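Local atomic coordinates of C alpha-dehydrogenase (Sphingobium sp. SYK-6, PDB entry 4YAG), a protein that acts as an NAD-dependent C alpha-dehydrogenase of the short-chain dehydrogenase/reductase family in the lignin beta-aryl ether cleavage pathway. Residues I17-N28 against P231-I242. Sequence-based numbering, arbitrary orientation.
Sequences IGFGIAQRLLAN and PTEVGDMIVDAI. With NAI (1,4-dihydronicotinamide adenine dinucleotide), chain C.
Arg24 meets Asp236 edge-on: OD1 lies at the rim of the guanidinium, near its plane and 2.8 Å from NE, while Ala27 CB lies over one guanidinium face, toward its rim. NE comes to the syn side of OD1, tilted out of the carboxylate plane; with the two planes nearly perpendicular, at 85°, a single N-H carries the salt bridge. Bends at chi2 and chi3 fold the arginine back, which lays its methylenes over Gly235 and the carbonyl of Thr232, a knob in the hole among Thr232, Gly235, Asp236 and Val239. A water takes hydrogen bonds from Arg24 NH2 and Asn28 ND2 and gives one to Asp236 OD1. Asn28, just past the helix end, also sends ND2 nearly straight (179°) to Arg24 O, in the plane of its own amide, and rests against the methyls of Val239.

Glycines let the backbones close in: CA of Ile21 is 3.9 Å from CA of Gly235, and the axes approach to 7.1 Å, crossing at -57°. A beta carbon on Gly20 would strike Pro231 O. Deeper, branched aliphatics suit the buried side, Ile21 CD1 lying 4.0 Å from Ile238 CG1 and Leu25 CD2 3.8 Å from Ile242 CD1; strand 181-187 lies beneath Ile17, Val234 and Ile238.

Replacing Arg24 by an alanine would remove the guanidinium and is likely to leave Asp236 without its cationic mate and a gap over Gly235. In this Rossmann fold Ile17 N donates to NADH O1N (2.8 Å), and the same helix packs on helix 231-244 through buried aliphatic side chains on one side and a water-bridged salt bridge at the partly exposed margin.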
ATOM      1  N   ILE A  17      19.538   2.192 -10.120  1.00 10.72           N
ATOM      2  CA  ILE A  17      19.704   2.932  -8.873  1.00 10.46           C
ATOM      3  C   ILE A  17      20.480   2.143  -7.820  1.00 11.74           C
ATOM      4  O   ILE A  17      21.400   2.663  -7.179  1.00 12.67           O
ATOM      5  CB  ILE A  17      18.330   3.349  -8.339  1.00 11.06           C
ATOM      6  CG1 ILE A  17      17.694   4.361  -9.307  1.00 11.18           C
ATOM      7  CG2 ILE A  17      18.429   3.897  -6.931  1.00 12.51           C
ATOM      8  CD1 ILE A  17      16.265   4.753  -8.936  1.00 13.24           C
ATOM      9  N   GLY A  18      20.114   0.881  -7.636  1.00 12.15           N
ATOM     10  CA  GLY A  18      20.790   0.068  -6.643  1.00  9.98           C
ATOM     11  C   GLY A  18      22.271  -0.025  -6.915  1.00 11.67           C
ATOM     12  O   GLY A  18      23.092  -0.009  -6.004  1.00 12.78           O
ATOM     13  N   PHE A  19      22.633  -0.161  -8.181  1.00 11.68           N
ATOM     14  CA  PHE A  19      24.032  -0.269  -8.534  1.00 11.71           C
ATOM     15  C   PHE A  19      24.766   1.074  -8.325  1.00 12.03           C
ATOM     16  O   PHE A  19      25.940   1.110  -7.953  1.00 13.21           O
ATOM     17  CB  PHE A  19      24.151  -0.779  -9.974  1.00 13.12           C
ATOM     18  CG  PHE A  19      25.563  -0.923 -10.461  1.00 16.15           C
ATOM     19  CD1 PHE A  19      26.392  -1.880  -9.927  1.00 17.29           C
ATOM     20  CD2 PHE A  19      26.045  -0.108 -11.468  1.00 20.39           C
ATOM     21  CE1 PHE A  19      27.707  -2.010 -10.393  1.00 18.57           C
ATOM     22  CE2 PHE A  19      27.345  -0.248 -11.932  1.00 23.30           C
ATOM     23  CZ  PHE A  19      28.157  -1.192 -11.381  1.00 20.47           C
ATOM     24  N   GLY A  20      24.064   2.181  -8.546  1.00 12.41           N
ATOM     25  CA  GLY A  20      24.614   3.500  -8.267  1.00 12.46           C
ATOM     26  C   GLY A  20      24.861   3.670  -6.772  1.00 12.34           C
ATOM     27  O   GLY A  20      25.900   4.193  -6.357  1.00 12.77           O
ATOM     28  N   ILE A  21      23.905   3.239  -5.964  1.00 11.38           N
ATOM     29  CA  ILE A  21      24.054   3.240  -4.507  1.00 12.01           C
ATOM     30  C   ILE A  21      25.239   2.346  -4.093  1.00 12.33           C
ATOM     31  O   ILE A  21      26.084   2.727  -3.287  1.00 12.86           O
ATOM     32  CB  ILE A  21      22.759   2.796  -3.816  1.00 12.66           C
ATOM     33  CG1 ILE A  21      21.646   3.831  -4.042  1.00 14.27           C
ATOM     34  CG2 ILE A  21      22.983   2.580  -2.336  1.00 11.69           C
ATOM     35  CD1 ILE A  21      20.264   3.384  -3.592  1.00 13.14           C
ATOM     36  N   ALA A  22      25.324   1.164  -4.695  1.00 11.40           N
ATOM     37  CA  ALA A  22      26.408   0.248  -4.397  1.00 12.27           C
ATOM     38  C   ALA A  22      27.766   0.904  -4.628  1.00 13.88           C
ATOM     39  O   ALA A  22      28.655   0.839  -3.782  1.00 13.23           O
ATOM     40  CB  ALA A  22      26.288  -0.987  -5.245  1.00 13.08           C
ATOM     41  N   GLN A  23      27.935   1.532  -5.785  1.00 12.54           N
ATOM     42  CA  GLN A  23      29.201   2.159  -6.108  1.00 13.22           C
ATOM     43  C   GLN A  23      29.578   3.230  -5.095  1.00 13.21           C
ATOM     44  O   GLN A  23      30.727   3.334  -4.689  1.00 14.02           O
ATOM     45  CB  GLN A  23      29.148   2.797  -7.491  1.00 14.63           C
ATOM     46  CG  GLN A  23      29.138   1.820  -8.642  1.00 16.17           C
ATOM     47  CD  GLN A  23      28.755   2.511  -9.934  1.00 15.62           C
ATOM     48  OE1 GLN A  23      27.587   2.459 -10.370  1.00 21.46           O
ATOM     49  NE2 GLN A  23      29.691   3.206 -10.516  1.00 15.56           N
ATOM     50  N   ARG A  24      28.614   4.052  -4.710  1.00 12.84           N
ATOM     51  CA  ARG A  24      28.936   5.136  -3.788  1.00 12.92           C
ATOM     52  C   ARG A  24      29.101   4.657  -2.342  1.00 13.22           C
ATOM     53  O   ARG A  24      29.927   5.203  -1.613  1.00 14.20           O
ATOM     54  CB  ARG A  24      27.912   6.268  -3.912  1.00 12.68           C
ATOM     55  CG  ARG A  24      27.815   6.844  -5.332  1.00 13.24           C
ATOM     56  CD  ARG A  24      29.174   7.131  -5.962  1.00 17.41           C
ATOM     57  NE  ARG A  24      29.948   8.025  -5.121  1.00 15.91           N
ATOM     58  CZ  ARG A  24      31.274   8.139  -5.133  1.00 18.02           C
ATOM     59  NH1 ARG A  24      32.023   7.407  -5.953  1.00 21.72           N
ATOM     60  NH2 ARG A  24      31.854   8.991  -4.302  1.00 23.64           N
ATOM     61  N   LEU A  25      28.360   3.639  -1.920  1.00 12.58           N
ATOM     62  CA  LEU A  25      28.623   3.068  -0.605  1.00 12.86           C
ATOM     63  C   LEU A  25      30.024   2.432  -0.535  1.00 12.94           C
ATOM     64  O   LEU A  25      30.730   2.634   0.445  1.00 14.55           O
ATOM     65  CB  LEU A  25      27.532   2.074  -0.194  1.00 11.60           C
ATOM     66  CG  LEU A  25      26.148   2.668   0.071  1.00 13.05           C
ATOM     67  CD1 LEU A  25      25.152   1.575   0.448  1.00 12.64           C
ATOM     68  CD2 LEU A  25      26.204   3.728   1.181  1.00 17.02           C
ATOM     69  N   LEU A  26      30.418   1.675  -1.563  1.00 13.13           N
ATOM     70  CA  LEU A  26      31.755   1.107  -1.614  1.00 13.85           C
ATOM     71  C   LEU A  26      32.801   2.224  -1.545  1.00 15.85           C
ATOM     72  O   LEU A  26      33.815   2.114  -0.825  1.00 17.49           O
ATOM     73  CB  LEU A  26      31.944   0.278  -2.892  1.00 17.46           C
ATOM     74  CG  LEU A  26      33.294  -0.444  -2.988  1.00 20.80           C
ATOM     75  CD1 LEU A  26      33.223  -1.760  -2.255  1.00 22.01           C
ATOM     76  CD2 LEU A  26      33.676  -0.667  -4.434  1.00 33.78           C
ATOM     77  N   ALA A  27      32.587   3.291  -2.319  1.00 15.30           N
ATOM     78  CA  ALA A  27      33.503   4.427  -2.329  1.00 15.63           C
ATOM     79  C   ALA A  27      33.671   5.041  -0.949  1.00 19.56           C
ATOM     80  O   ALA A  27      34.737   5.564  -0.616  1.00 21.01           O
ATOM     81  CB  ALA A  27      33.040   5.495  -3.320  1.00 17.03           C
ATOM     82  N   ASN A  28      32.617   4.969  -0.152  1.00 16.29           N
ATOM     83  CA  ASN A  28      32.643   5.453   1.219  1.00 17.26           C
ATOM     84  C   ASN A  28      32.980   4.378   2.264  1.00 19.54           C
ATOM     85  O   ASN A  28      32.740   4.588   3.453  1.00 21.03           O
ATOM     86  CB  ASN A  28      31.309   6.114   1.546  1.00 17.60           C
ATOM     87  CG  ASN A  28      31.181   7.482   0.934  1.00 17.71           C
ATOM     88  OD1 ASN A  28      31.551   8.485   1.556  1.00 23.43           O
ATOM     89  ND2 ASN A  28      30.684   7.545  -0.294  1.00 15.90           N
ATOM     90  N   PRO A 231      22.532   7.058 -12.011  1.00 14.09           N
ATOM     91  CA  PRO A 231      22.435   6.369 -10.726  1.00 14.08           C
ATOM     92  C   PRO A 231      23.481   6.797  -9.692  1.00 14.20           C
ATOM     93  O   PRO A 231      23.142   6.809  -8.504  1.00 13.41           O
ATOM     94  CB  PRO A 231      22.588   4.899 -11.119  1.00 17.88           C
ATOM     95  CG  PRO A 231      22.004   4.834 -12.476  1.00 15.42           C
ATOM     96  CD  PRO A 231      22.357   6.130 -13.147  1.00 15.10           C
ATOM     97  N   THR A 232      24.698   7.157 -10.084  1.00 13.66           N
ATOM     98  CA  THR A 232      25.694   7.519  -9.063  1.00 13.52           C
ATOM     99  C   THR A 232      25.328   8.841  -8.366  1.00 15.52           C
ATOM    100  O   THR A 232      25.680   9.045  -7.202  1.00 14.88           O
ATOM    101  CB  THR A 232      27.110   7.592  -9.612  1.00 16.03           C
ATOM    102  OG1 THR A 232      27.129   8.395 -10.791  1.00 17.66           O
ATOM    103  CG2 THR A 232      27.621   6.185  -9.959  1.00 18.83           C
ATOM    104  N   GLU A 233      24.629   9.726  -9.070  1.00 14.67           N
ATOM    105  CA  GLU A 233      24.145  10.952  -8.441  1.00 15.76           C
ATOM    106  C   GLU A 233      23.131  10.626  -7.352  1.00 14.89           C
ATOM    107  O   GLU A 233      23.177  11.194  -6.260  1.00 16.04           O
ATOM    108  CB  GLU A 233      23.536  11.916  -9.453  1.00 16.16           C
ATOM    109  CG  GLU A 233      23.102  13.222  -8.770  1.00 25.98           C
ATOM    110  CD  GLU A 233      22.727  14.362  -9.707  1.00 34.67           C
ATOM    111  OE1 GLU A 233      22.716  14.190 -10.952  1.00 24.80           O
ATOM    112  OE2 GLU A 233      22.440  15.453  -9.163  1.00 31.81           O
ATOM    113  N   VAL A 234      22.247   9.672  -7.623  1.00 12.08           N
ATOM    114  CA  VAL A 234      21.306   9.211  -6.612  1.00 11.37           C
ATOM    115  C   VAL A 234      22.085   8.539  -5.468  1.00 12.46           C
ATOM    116  O   VAL A 234      21.769   8.707  -4.284  1.00 12.37           O
ATOM    117  CB  VAL A 234      20.261   8.240  -7.193  1.00 12.35           C
ATOM    118  CG1 VAL A 234      19.265   7.841  -6.136  1.00 14.33           C
ATOM    119  CG2 VAL A 234      19.532   8.879  -8.375  1.00 13.79           C
ATOM    120  N   GLY A 235      23.120   7.781  -5.817  1.00 11.85           N
ATOM    121  CA  GLY A 235      23.932   7.131  -4.809  1.00 11.36           C
ATOM    122  C   GLY A 235      24.504   8.126  -3.814  1.00 13.20           C
ATOM    123  O   GLY A 235      24.514   7.859  -2.607  1.00 12.99           O
ATOM    124  N   ASP A 236      24.967   9.265  -4.301  1.00 13.55           N
ATOM    125  CA  ASP A 236      25.556  10.263  -3.412  1.00 14.85           C
ATOM    126  C   ASP A 236      24.495  10.881  -2.513  1.00 15.20           C
ATOM    127  O   ASP A 236      24.770  11.194  -1.354  1.00 14.13           O
ATOM    128  CB  ASP A 236      26.316  11.318  -4.203  1.00 14.14           C
ATOM    129  CG  ASP A 236      27.692  10.837  -4.608  1.00 18.89           C
ATOM    130  OD1 ASP A 236      28.248   9.950  -3.901  1.00 19.45           O
ATOM    131  OD2 ASP A 236      28.220  11.349  -5.617  1.00 22.94           O
ATOM    132  N   MET A 237      23.289  11.056  -3.030  1.00 11.85           N
ATOM    133  CA  MET A 237      22.190  11.539  -2.186  1.00 11.54           C
ATOM    134  C   MET A 237      21.917  10.573  -1.058  1.00 11.57           C
ATOM    135  O   MET A 237      21.530  10.976   0.045  1.00 13.93           O
ATOM    136  CB  MET A 237      20.908  11.716  -2.991  1.00 11.31           C
ATOM    137  CG  MET A 237      20.985  12.741  -4.091  1.00 12.52           C
ATOM    138  SD  MET A 237      19.439  12.833  -4.992  1.00 17.50           S
ATOM    139  CE  MET A 237      19.933  13.852  -6.379  1.00 25.12           C
ATOM    140  N   ILE A 238      21.998   9.280  -1.356  1.00 10.70           N
ATOM    141  CA  ILE A 238      21.783   8.251  -0.363  1.00 10.30           C
ATOM    142  C   ILE A 238      22.928   8.185   0.661  1.00 12.62           C
ATOM    143  O   ILE A 238      22.674   7.977   1.853  1.00 13.52           O
ATOM    144  CB  ILE A 238      21.485   6.872  -1.040  1.00 11.93           C
ATOM    145  CG1 ILE A 238      20.132   6.946  -1.748  1.00 12.70           C
ATOM    146  CG2 ILE A 238      21.524   5.729  -0.048  1.00 11.49           C
ATOM    147  CD1 ILE A 238      18.994   7.362  -0.829  1.00 12.45           C
ATOM    148  N   VAL A 239      24.173   8.372   0.237  1.00 12.56           N
ATOM    149  CA  VAL A 239      25.280   8.495   1.189  1.00 12.25           C
ATOM    150  C   VAL A 239      24.927   9.612   2.180  1.00 12.92           C
ATOM    151  O   VAL A 239      25.007   9.402   3.403  1.00 13.42           O
ATOM    152  CB  VAL A 239      26.610   8.795   0.473  1.00 14.23           C
ATOM    153  CG1 VAL A 239      27.683   9.265   1.442  1.00 16.44           C
ATOM    154  CG2 VAL A 239      27.079   7.556  -0.300  1.00 16.69           C
ATOM    155  N   ASP A 240      24.495  10.770   1.666  1.00 13.49           N
ATOM    156  CA  ASP A 240      24.192  11.900   2.552  1.00 13.64           C
ATOM    157  C   ASP A 240      23.024  11.553   3.496  1.00 14.32           C
ATOM    158  O   ASP A 240      23.042  11.924   4.674  1.00 14.94           O
ATOM    159  CB  ASP A 240      23.873  13.162   1.759  1.00 12.53           C
ATOM    160  CG  ASP A 240      25.083  13.714   0.995  1.00 21.66           C
ATOM    161  OD1 ASP A 240      26.238  13.381   1.330  1.00 24.64           O
ATOM    162  OD2 ASP A 240      24.866  14.497   0.045  1.00 24.45           O
ATOM    163  N   ALA A 241      22.029  10.837   2.994  1.00 11.92           N
ATOM    164  CA  ALA A 241      20.850  10.490   3.792  1.00 13.16           C
ATOM    165  C   ALA A 241      21.212   9.527   4.922  1.00 12.47           C
ATOM    166  O   ALA A 241      20.628   9.598   6.022  1.00 13.54           O
ATOM    167  CB  ALA A 241      19.753   9.877   2.907  1.00 13.62           C
ATOM    168  N   ILE A 242      22.118   8.592   4.660  1.00 12.23           N
ATOM    169  CA  ILE A 242      22.581   7.663   5.690  1.00 11.90           C
ATOM    170  C   ILE A 242      23.436   8.379   6.733  1.00 14.91           C
ATOM    171  O   ILE A 242      23.235   8.199   7.942  1.00 16.79           O
ATOM    172  CB  ILE A 242      23.367   6.495   5.056  1.00 13.63           C
ATOM    173  CG1 ILE A 242      22.425   5.669   4.193  1.00 13.16           C
ATOM    174  CG2 ILE A 242      23.997   5.634   6.117  1.00 16.64           C
ATOM    175  CD1 ILE A 242      23.170   4.815   3.180  1.00 14.57           C
TER
HETATM  176  PA  NAI C 500      16.613  -1.626 -12.672  1.00 12.26           P
HETATM  177  O1A NAI C 500      15.741  -2.653 -13.340  1.00 13.07           O
HETATM  178  O2A NAI C 500      17.783  -1.092 -13.474  1.00 12.85           O
HETATM  179  O5B NAI C 500      17.156  -2.181 -11.304  1.00 12.03           O
HETATM  180  C5B NAI C 500      16.335  -2.985 -10.509  1.00 11.14           C
HETATM  181  C4B NAI C 500      17.020  -4.269 -10.258  1.00 10.90           C
HETATM  182  O4B NAI C 500      16.141  -4.965  -9.316  1.00 10.80           O
HETATM  183  C3B NAI C 500      17.236  -5.136 -11.418  1.00 10.83           C
HETATM  184  O3B NAI C 500      18.606  -5.572 -11.528  1.00 13.10           O
HETATM  185  C2B NAI C 500      16.308  -6.235 -11.235  1.00 11.93           C
HETATM  186  O2B NAI C 500      16.748  -7.472 -11.813  1.00 14.03           O
HETATM  187  C1B NAI C 500      16.099  -6.316  -9.789  1.00 10.04           C
HETATM  188  N9A NAI C 500      14.863  -6.951  -9.413  1.00 10.64           N
HETATM  189  C8A NAI C 500      13.616  -6.804  -9.983  1.00 12.31           C
HETATM  190  N7A NAI C 500      12.733  -7.610  -9.378  1.00 12.13           N
HETATM  191  C5A NAI C 500      13.376  -8.300  -8.383  1.00 10.98           C
HETATM  192  C6A NAI C 500      13.019  -9.258  -7.434  1.00 10.46           C
HETATM  193  N6A NAI C 500      11.713  -9.769  -7.418  1.00 10.89           N
HETATM  194  N1A NAI C 500      13.947  -9.740  -6.568  1.00  9.69           N
HETATM  195  C2A NAI C 500      15.225  -9.294  -6.622  1.00 10.71           C
HETATM  196  N3A NAI C 500      15.623  -8.377  -7.517  1.00  9.74           N
HETATM  197  C4A NAI C 500      14.734  -7.875  -8.403  1.00 10.25           C
HETATM  198  O3  NAI C 500      15.611  -0.441 -12.348  1.00 11.66           O
HETATM  199  PN  NAI C 500      15.722   0.790 -11.313  1.00 11.74           P
HETATM  200  O1N NAI C 500      17.146   1.027 -10.827  1.00 11.47           O
HETATM  201  O2N NAI C 500      15.119   1.960 -12.049  1.00 13.42           O
HETATM  202  O5D NAI C 500      14.785   0.324 -10.092  1.00 10.97           O
HETATM  203  C5D NAI C 500      15.173   0.494  -8.726  1.00  9.61           C
HETATM  204  C4D NAI C 500      14.039   1.054  -7.948  1.00 11.22           C
HETATM  205  O4D NAI C 500      13.866   2.466  -8.338  1.00 11.28           O
HETATM  206  C3D NAI C 500      12.750   0.396  -8.184  1.00 10.66           C
HETATM  207  O3D NAI C 500      12.106   0.157  -6.916  1.00 11.52           O
HETATM  208  C2D NAI C 500      11.972   1.334  -8.989  1.00 11.62           C
HETATM  209  O2D NAI C 500      10.566   1.156  -8.777  1.00 12.45           O
HETATM  210  C1D NAI C 500      12.410   2.638  -8.528  1.00  9.62           C
HETATM  211  N1N NAI C 500      12.238   3.782  -9.343  1.00 11.56           N
HETATM  212  C2N NAI C 500      12.917   3.989 -10.520  1.00 11.72           C
HETATM  213  C3N NAI C 500      12.709   5.156 -11.236  1.00 13.40           C
HETATM  214  C7N NAI C 500      13.434   5.407 -12.514  1.00 14.73           C
HETATM  215  O7N NAI C 500      13.159   6.378 -13.252  1.00 15.48           O
HETATM  216  N7N NAI C 500      14.551   4.521 -12.834  1.00 14.12           N
HETATM  217  C4N NAI C 500      11.834   6.134 -10.793  1.00 15.07           C
HETATM  218  C5N NAI C 500      11.201   5.936  -9.580  1.00 14.07           C
HETATM  219  C6N NAI C 500      11.411   4.785  -8.864  1.00 13.89           C
HETATM  220  O   HOH W   1      30.064   9.997  -1.843  1.00 26.69           O